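Local atomic coordinates of laccase (PDB entry 4F7K), a protein that probably couples the one-electron oxidation of phenolic and related substrates to the reduction of dioxygen to water, as laccases of the multicopper oxidase family do. Residues L26-T32 against K113-G117; I134-W140 against F167-E173. One frame throughout, in Å; residues are numbered along the deposited sequence.

Interaction 1. Residues L26-T32 against K113-G117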
loop_
_atom_site.group_PDB
_atom_site.type_symbol
_atom_site.label_atom_id
_atom_site.label_comp_id
_atom_site.label_asym_id
_atom_site.label_seq_id
_atom_site.Cartn_x
_atom_site.Cartn_y
_atom_site.Cartn_z
ATOM N N LEU A 26 -14.834 11.432 -1.879
ATOM C CA LEU A 26 -14.570 11.409 -0.415
ATOM C C LEU A 26 -13.095 11.426 -0.178
ATOM O O LEU A 26 -12.359 10.786 -0.895
ATOM C CB LEU A 26 -15.273 10.222 0.305
ATOM C CG LEU A 26 -16.784 10.045 0.054
ATOM C CD1 LEU A 26 -17.290 8.775 0.740
ATOM C CD2 LEU A 26 -17.655 11.275 0.473
ATOM N N GLY A 27 -12.639 12.183 0.813
ATOM C CA GLY A 27 -11.241 12.168 1.187
ATOM C C GLY A 27 -11.076 12.499 2.650
ATOM O O GLY A 27 -12.038 12.439 3.436
ATOM N N PHE A 28 -9.870 12.921 3.015
ATOM C CA PHE A 28 -9.536 13.174 4.396
ATOM C C PHE A 28 -8.966 14.558 4.459
ATOM O O PHE A 28 -8.049 14.877 3.703
ATOM C CB PHE A 28 -8.425 12.203 4.888
ATOM C CG PHE A 28 -8.895 10.817 5.176
ATOM C CD1 PHE A 28 -9.679 10.544 6.286
ATOM C CD2 PHE A 28 -8.556 9.780 4.330
ATOM C CE1 PHE A 28 -10.104 9.209 6.541
ATOM C CE2 PHE A 28 -8.975 8.486 4.568
ATOM C CZ PHE A 28 -9.723 8.197 5.680
ATOM N N ASN A 29 -9.462 15.355 5.385
ATOM C CA ASN A 29 -8.879 16.668 5.671
ATOM C C ASN A 29 -8.776 17.618 4.459
ATOM O O ASN A 29 -7.736 18.291 4.259
ATOM C CB ASN A 29 -7.503 16.504 6.357
ATOM C CG ASN A 29 -7.615 16.070 7.814
ATOM O OD1 ASN A 29 -8.687 15.757 8.308
ATOM N ND2 ASN A 29 -6.506 16.070 8.512
ATOM N N GLY A 30 -9.837 17.653 3.652
ATOM C CA GLY A 30 -9.969 18.658 2.571
ATOM C C GLY A 30 -9.331 18.202 1.260
ATOM O O GLY A 30 -9.286 18.969 0.310
ATOM N N GLY A 31 -8.846 16.949 1.199
ATOM C CA GLY A 31 -8.175 16.446 -0.039
ATOM C C GLY A 31 -8.161 14.935 -0.183
ATOM O O GLY A 31 -8.544 14.218 0.740
ATOM N N THR A 32 -7.762 14.460 -1.364
ATOM C CA THR A 32 -7.391 13.071 -1.590
ATOM C C THR A 32 -6.195 13.017 -2.567
ATOM O O THR A 32 -6.188 13.706 -3.561
ATOM C CB THR A 32 -8.541 12.165 -2.078
ATOM O OG1 THR A 32 -8.024 10.834 -2.262
ATOM C CG2 THR A 32 -9.122 12.625 -3.383
ATOM N N LYS A 113 -13.462 5.542 -2.828
ATOM C CA LYS A 113 -12.275 5.594 -3.703
ATOM C C LYS A 113 -11.159 6.537 -3.168
ATOM O O LYS A 113 -9.971 6.179 -3.146
ATOM C CB LYS A 113 -12.710 6.031 -5.101
ATOM C CG LYS A 113 -11.578 6.307 -6.048
ATOM C CD LYS A 113 -10.978 5.052 -6.586
ATOM C CE LYS A 113 -10.639 5.303 -8.077
ATOM N NZ LYS A 113 -9.680 4.310 -8.667
ATOM N N GLY A 114 -11.547 7.720 -2.707
ATOM C CA GLY A 114 -10.575 8.733 -2.294
ATOM C C GLY A 114 -10.089 8.636 -0.864
ATOM O O GLY A 114 -9.259 9.450 -0.420
ATOM N N LEU A 115 -10.615 7.658 -0.132
ATOM C CA LEU A 115 -10.436 7.596 1.329
ATOM C C LEU A 115 -9.181 6.788 1.631
ATOM O O LEU A 115 -9.251 5.661 2.057
ATOM C CB LEU A 115 -11.653 6.956 2.025
ATOM C CG LEU A 115 -12.940 7.798 2.133
ATOM C CD1 LEU A 115 -14.080 7.020 2.727
ATOM C CD2 LEU A 115 -12.688 9.054 2.964
ATOM N N TYR A 116 -8.028 7.375 1.352
ATOM C CA TYR A 116 -6.782 6.751 1.669
ATOM C C TYR A 116 -5.714 7.838 1.748
ATOM O O TYR A 116 -5.954 9.005 1.336
ATOM C CB TYR A 116 -6.381 5.761 0.584
ATOM C CG TYR A 116 -6.022 6.442 -0.717
ATOM C CD1 TYR A 116 -4.703 6.752 -1.035
ATOM C CD2 TYR A 116 -7.030 6.798 -1.625
ATOM C CE1 TYR A 116 -4.395 7.353 -2.254
ATOM C CE2 TYR A 116 -6.747 7.429 -2.810
ATOM C CZ TYR A 116 -5.437 7.665 -3.137
ATOM O OH TYR A 116 -5.186 8.255 -4.339
ATOM N N GLY A 117 -4.552 7.421 2.269
ATOM C CA GLY A 117 -3.345 8.206 2.254
ATOM C C GLY A 117 -2.161 7.382 2.783
ATOM O O GLY A 117 -2.319 6.206 3.184
HETATM O O HOH W 1 -14.129 8.790 -2.979
#
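Leu115 packs along the strand Leu26-Phe28, and its CD2 methyl lies over one face of the Phe28 ring, 4.2 Å from the ring centroid and 16° off the normal, a CH-pi contact displaced toward the rim. The same methyl rests 3.5 Å from Gly27 O, while Leu115 CG meets Leu26 CB. With CG anti to the carbonyl carbon (chi1 -76°), the Phe28 ring turns its CE2 edge to the Leu115-Tyr116 peptide, CE2 coming within 3.4 Å of Leu115 C. An alanine in place of Phe28 would probably open a gap beside Leu115 CD2 and take away the ring edge that packs on this peptide.

Next to this apolar part lies a polar one. Thr32 OG1 donates to Gly114 O over 2.6 Å, in the carbonyl plane and on a lone pair, and the threonine reaches it with OG1 turned anti to the backbone N (chi1 180°). Gly114 CA presses against Leu26 O at 3.1 Å, and a side chain at this position would collide with that oxygen. Water 1 accepts from both Leu26 N and Gly114 N, bridging the two backbones.

The looser side is the type I' turn from Phe28 to Gly31, where Asn29 and Gly30 are exposed and make no contact with 113-117. Asn29 instead bonds the backbone of strand 4-13, which also packs against Phe28 and Leu115. The contact thus joins edge strand 23-28 of one sheet to strand 116-122 of another, consistent with the two layers of the first cupredoxin-like beta-sandwich.

Interaction 2. Residues I134-W140 against F167-E173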
loop_
_atom_site.group_PDB
_atom_site.type_symbol
_atom_site.label_atom_id
_atom_site.label_comp_id
_atom_site.label_asym_id
_atom_site.label_seq_id
_atom_site.Cartn_x
_atom_site.Cartn_y
_atom_site.Cartn_z
ATOM N N ILE A 134 6.722 10.440 -2.069
ATOM C CA ILE A 134 5.763 9.349 -2.021
ATOM C C ILE A 134 5.028 9.315 -3.352
ATOM O O ILE A 134 4.547 10.344 -3.807
ATOM C CB ILE A 134 4.778 9.569 -0.847
ATOM C CG1 ILE A 134 5.496 9.380 0.503
ATOM C CG2 ILE A 134 3.525 8.688 -0.975
ATOM C CD1 ILE A 134 4.798 10.061 1.689
ATOM N N ILE A 135 4.926 8.133 -3.960
ATOM C CA ILE A 135 4.336 7.990 -5.275
ATOM C C ILE A 135 3.168 7.031 -5.179
ATOM O O ILE A 135 3.367 5.795 -5.100
ATOM C CB ILE A 135 5.332 7.381 -6.322
ATOM C CG1 ILE A 135 6.772 7.876 -6.102
ATOM C CG2 ILE A 135 4.804 7.585 -7.751
ATOM C CD1 ILE A 135 6.953 9.330 -6.209
ATOM N N MET A 136 1.963 7.597 -5.241
ATOM C CA MET A 136 0.740 6.828 -5.147
ATOM C C MET A 136 0.166 6.652 -6.550
ATOM O O MET A 136 -0.172 7.642 -7.263
ATOM C CB MET A 136 -0.257 7.483 -4.166
ATOM C CG MET A 136 0.184 7.364 -2.685
ATOM S SD MET A 136 -0.555 8.642 -1.581
ATOM C CE MET A 136 0.295 10.164 -2.076
ATOM N N ILE A 137 0.099 5.404 -6.976
ATOM C CA ILE A 137 -0.384 5.119 -8.313
ATOM C C ILE A 137 -1.803 4.582 -8.216
ATOM O O ILE A 137 -2.081 3.682 -7.432
ATOM C CB ILE A 137 0.552 4.143 -9.063
ATOM C CG1 ILE A 137 1.986 4.695 -9.060
ATOM C CG2 ILE A 137 0.064 3.908 -10.493
ATOM C CD1 ILE A 137 3.057 3.756 -9.687
ATOM N N ASP A 138 -2.710 5.180 -8.981
ATOM C CA ASP A 138 -4.126 4.781 -8.928
ATOM C C ASP A 138 -4.646 4.879 -10.364
ATOM O O ASP A 138 -4.044 5.526 -11.221
ATOM C CB ASP A 138 -4.870 5.748 -7.983
ATOM C CG ASP A 138 -6.155 5.169 -7.374
ATOM O OD1 ASP A 138 -6.552 4.021 -7.740
ATOM O OD2 ASP A 138 -6.754 5.917 -6.509
ATOM N N ASP A 139 -5.739 4.208 -10.671
ATOM C CA ASP A 139 -6.383 4.545 -11.937
ATOM C C ASP A 139 -7.831 4.941 -11.760
ATOM O O ASP A 139 -8.387 4.807 -10.672
ATOM C CB ASP A 139 -6.181 3.459 -12.969
ATOM C CG ASP A 139 -7.127 2.364 -12.804
ATOM O OD1 ASP A 139 -7.329 1.990 -11.622
ATOM O OD2 ASP A 139 -7.671 1.924 -13.839
ATOM N N TRP A 140 -8.430 5.519 -12.791
ATOM C CA TRP A 140 -9.737 6.134 -12.588
ATOM C C TRP A 140 -10.562 6.056 -13.870
ATOM O O TRP A 140 -10.028 6.129 -14.964
ATOM C CB TRP A 140 -9.658 7.629 -12.216
ATOM C CG TRP A 140 -9.085 8.031 -10.898
ATOM C CD1 TRP A 140 -9.751 8.304 -9.734
ATOM C CD2 TRP A 140 -7.711 8.305 -10.649
ATOM N NE1 TRP A 140 -8.844 8.683 -8.744
ATOM C CE2 TRP A 140 -7.589 8.687 -9.300
ATOM C CE3 TRP A 140 -6.568 8.251 -11.448
ATOM C CZ2 TRP A 140 -6.382 9.024 -8.743
ATOM C CZ3 TRP A 140 -5.382 8.581 -10.907
ATOM C CH2 TRP A 140 -5.273 8.948 -9.558
ATOM N N PHE A 167 -7.432 5.819 -17.424
ATOM C CA PHE A 167 -6.707 6.942 -16.856
ATOM C C PHE A 167 -6.024 6.497 -15.570
ATOM O O PHE A 167 -6.679 6.176 -14.602
ATOM C CB PHE A 167 -7.627 8.157 -16.629
ATOM C CG PHE A 167 -6.873 9.433 -16.402
ATOM C CD1 PHE A 167 -6.213 10.060 -17.460
ATOM C CD2 PHE A 167 -6.765 9.980 -15.119
ATOM C CE1 PHE A 167 -5.477 11.226 -17.247
ATOM C CE2 PHE A 167 -6.035 11.139 -14.885
ATOM C CZ PHE A 167 -5.380 11.763 -15.938
ATOM N N ALA A 168 -4.703 6.412 -15.604
ATOM C CA ALA A 168 -3.908 5.957 -14.466
ATOM C C ALA A 168 -2.915 7.071 -14.205
ATOM O O ALA A 168 -2.461 7.679 -15.143
ATOM C CB ALA A 168 -3.215 4.660 -14.810
ATOM N N ARG A 169 -2.656 7.390 -12.939
ATOM C CA ARG A 169 -1.693 8.414 -12.589
ATOM C C ARG A 169 -0.891 8.026 -11.389
ATOM O O ARG A 169 -1.415 7.381 -10.482
ATOM C CB ARG A 169 -2.371 9.735 -12.225
ATOM C CG ARG A 169 -2.469 10.711 -13.349
ATOM C CD ARG A 169 -3.103 11.976 -12.840
ATOM N NE ARG A 169 -2.075 12.871 -12.393
ATOM C CZ ARG A 169 -2.272 13.975 -11.687
ATOM N NH1 ARG A 169 -3.511 14.365 -11.324
ATOM N NH2 ARG A 169 -1.200 14.687 -11.339
ATOM N N ALA A 170 0.361 8.466 -11.400
ATOM C CA ALA A 170 1.254 8.440 -10.265
ATOM C C ALA A 170 1.232 9.830 -9.621
ATOM O O ALA A 170 1.697 10.776 -10.194
ATOM C CB ALA A 170 2.685 8.103 -10.742
ATOM N N LEU A 171 0.675 9.939 -8.428
ATOM C CA LEU A 171 0.615 11.199 -7.709
ATOM C C LEU A 171 1.824 11.290 -6.822
ATOM O O LEU A 171 2.109 10.355 -6.073
ATOM C CB LEU A 171 -0.641 11.263 -6.851
ATOM C CG LEU A 171 -1.929 11.082 -7.670
ATOM C CD1 LEU A 171 -3.130 10.917 -6.773
ATOM C CD2 LEU A 171 -2.167 12.271 -8.572
ATOM N N VAL A 172 2.517 12.424 -6.912
ATOM C CA VAL A 172 3.788 12.612 -6.262
ATOM C C VAL A 172 3.565 13.548 -5.088
ATOM O O VAL A 172 2.932 14.594 -5.232
ATOM C CB VAL A 172 4.853 13.209 -7.250
ATOM C CG1 VAL A 172 6.169 13.384 -6.566
ATOM C CG2 VAL A 172 5.038 12.274 -8.458
ATOM N N GLU A 173 4.023 13.138 -3.919
ATOM C CA GLU A 173 3.849 13.939 -2.711
ATOM C C GLU A 173 5.163 14.010 -1.965
ATOM O O GLU A 173 5.696 12.966 -1.603
ATOM C CB GLU A 173 2.774 13.327 -1.812
ATOM C CG GLU A 173 2.637 14.000 -0.425
ATOM C CD GLU A 173 2.280 15.466 -0.509
ATOM O OE1 GLU A 173 1.320 15.805 -1.230
ATOM O OE2 GLU A 173 2.967 16.285 0.151
HETATM O O HOH W 2 -8.321 3.321 -15.845
#
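Strands 134-140 and 167-173 run antiparallel, their axes 4.4 Å apart at closest approach and 158° between directions, with seven backbone hydrogen bonds from the Ile134-Glu173 pair to the Trp140-Phe167 pair. The bond from Leu171 N to Met136 O is nearly straight at the hydrogen (172°), whereas that from Trp140 N to Phe167 O is more bent.

Trp140 dominates the face it shares with Phe167, Arg169 and Leu171. Its CG is anti to the carbonyl carbon (chi1 -68°), which lays the indole across the neighbouring strand: CZ3 meets Arg169 CB at 3.5 Å, and CH2 meets Leu171 CD1 at 4.0 Å, both at the ring edge. Asp138 CB sits over one indole face. Leu171 CD2 lies 3.5 Å above the centre of the Arg169 guanidinium plane, packing on that face as the side chain leads away from the partner strand. Farther along, Met136 CE touches Glu173 CB.

On the other face Ala170 CB fits between Ile135 CG2 (3.7 Å) and Ile137 CG1, while Asp139 CB packs on Ala168 CB. Water 2 donates to Asp139 OD2 over 2.5 Å and is weakly bonded to Phe167 N.

Leu258 and Phe197 of the facing strands pack on Ile137 and Ala168. Strand 167-173 is outermost, and the pair forms the edge of one sheet of what is, consistent with the family, a cupredoxin-like beta-sandwich.

How the interactions relate
Interaction 1 and interaction 2 probably belong to successive cupredoxin-like domains of the multicopper oxidase, their centres 14 Å apart, and strands 116-122 and 131-140 follow one another in the chain. Lys113 makes the direct bridge: its NZ lies 2.4 Å from Asp139 O, a probable though very short hydrogen bond, and 3.3 Å from Asp138 OD1 in a long, weak ion pair. Its CE packs on Trp140 CD1 at 3.5 Å, and the lysine forms a cation-pi contact with the same indole. Tyr116 OH also approaches Asp138 OD2. Arg106, which bonds Lys113 O, makes a weak ion pair with Asp138 as well, so charged groups line the join between the two contacts.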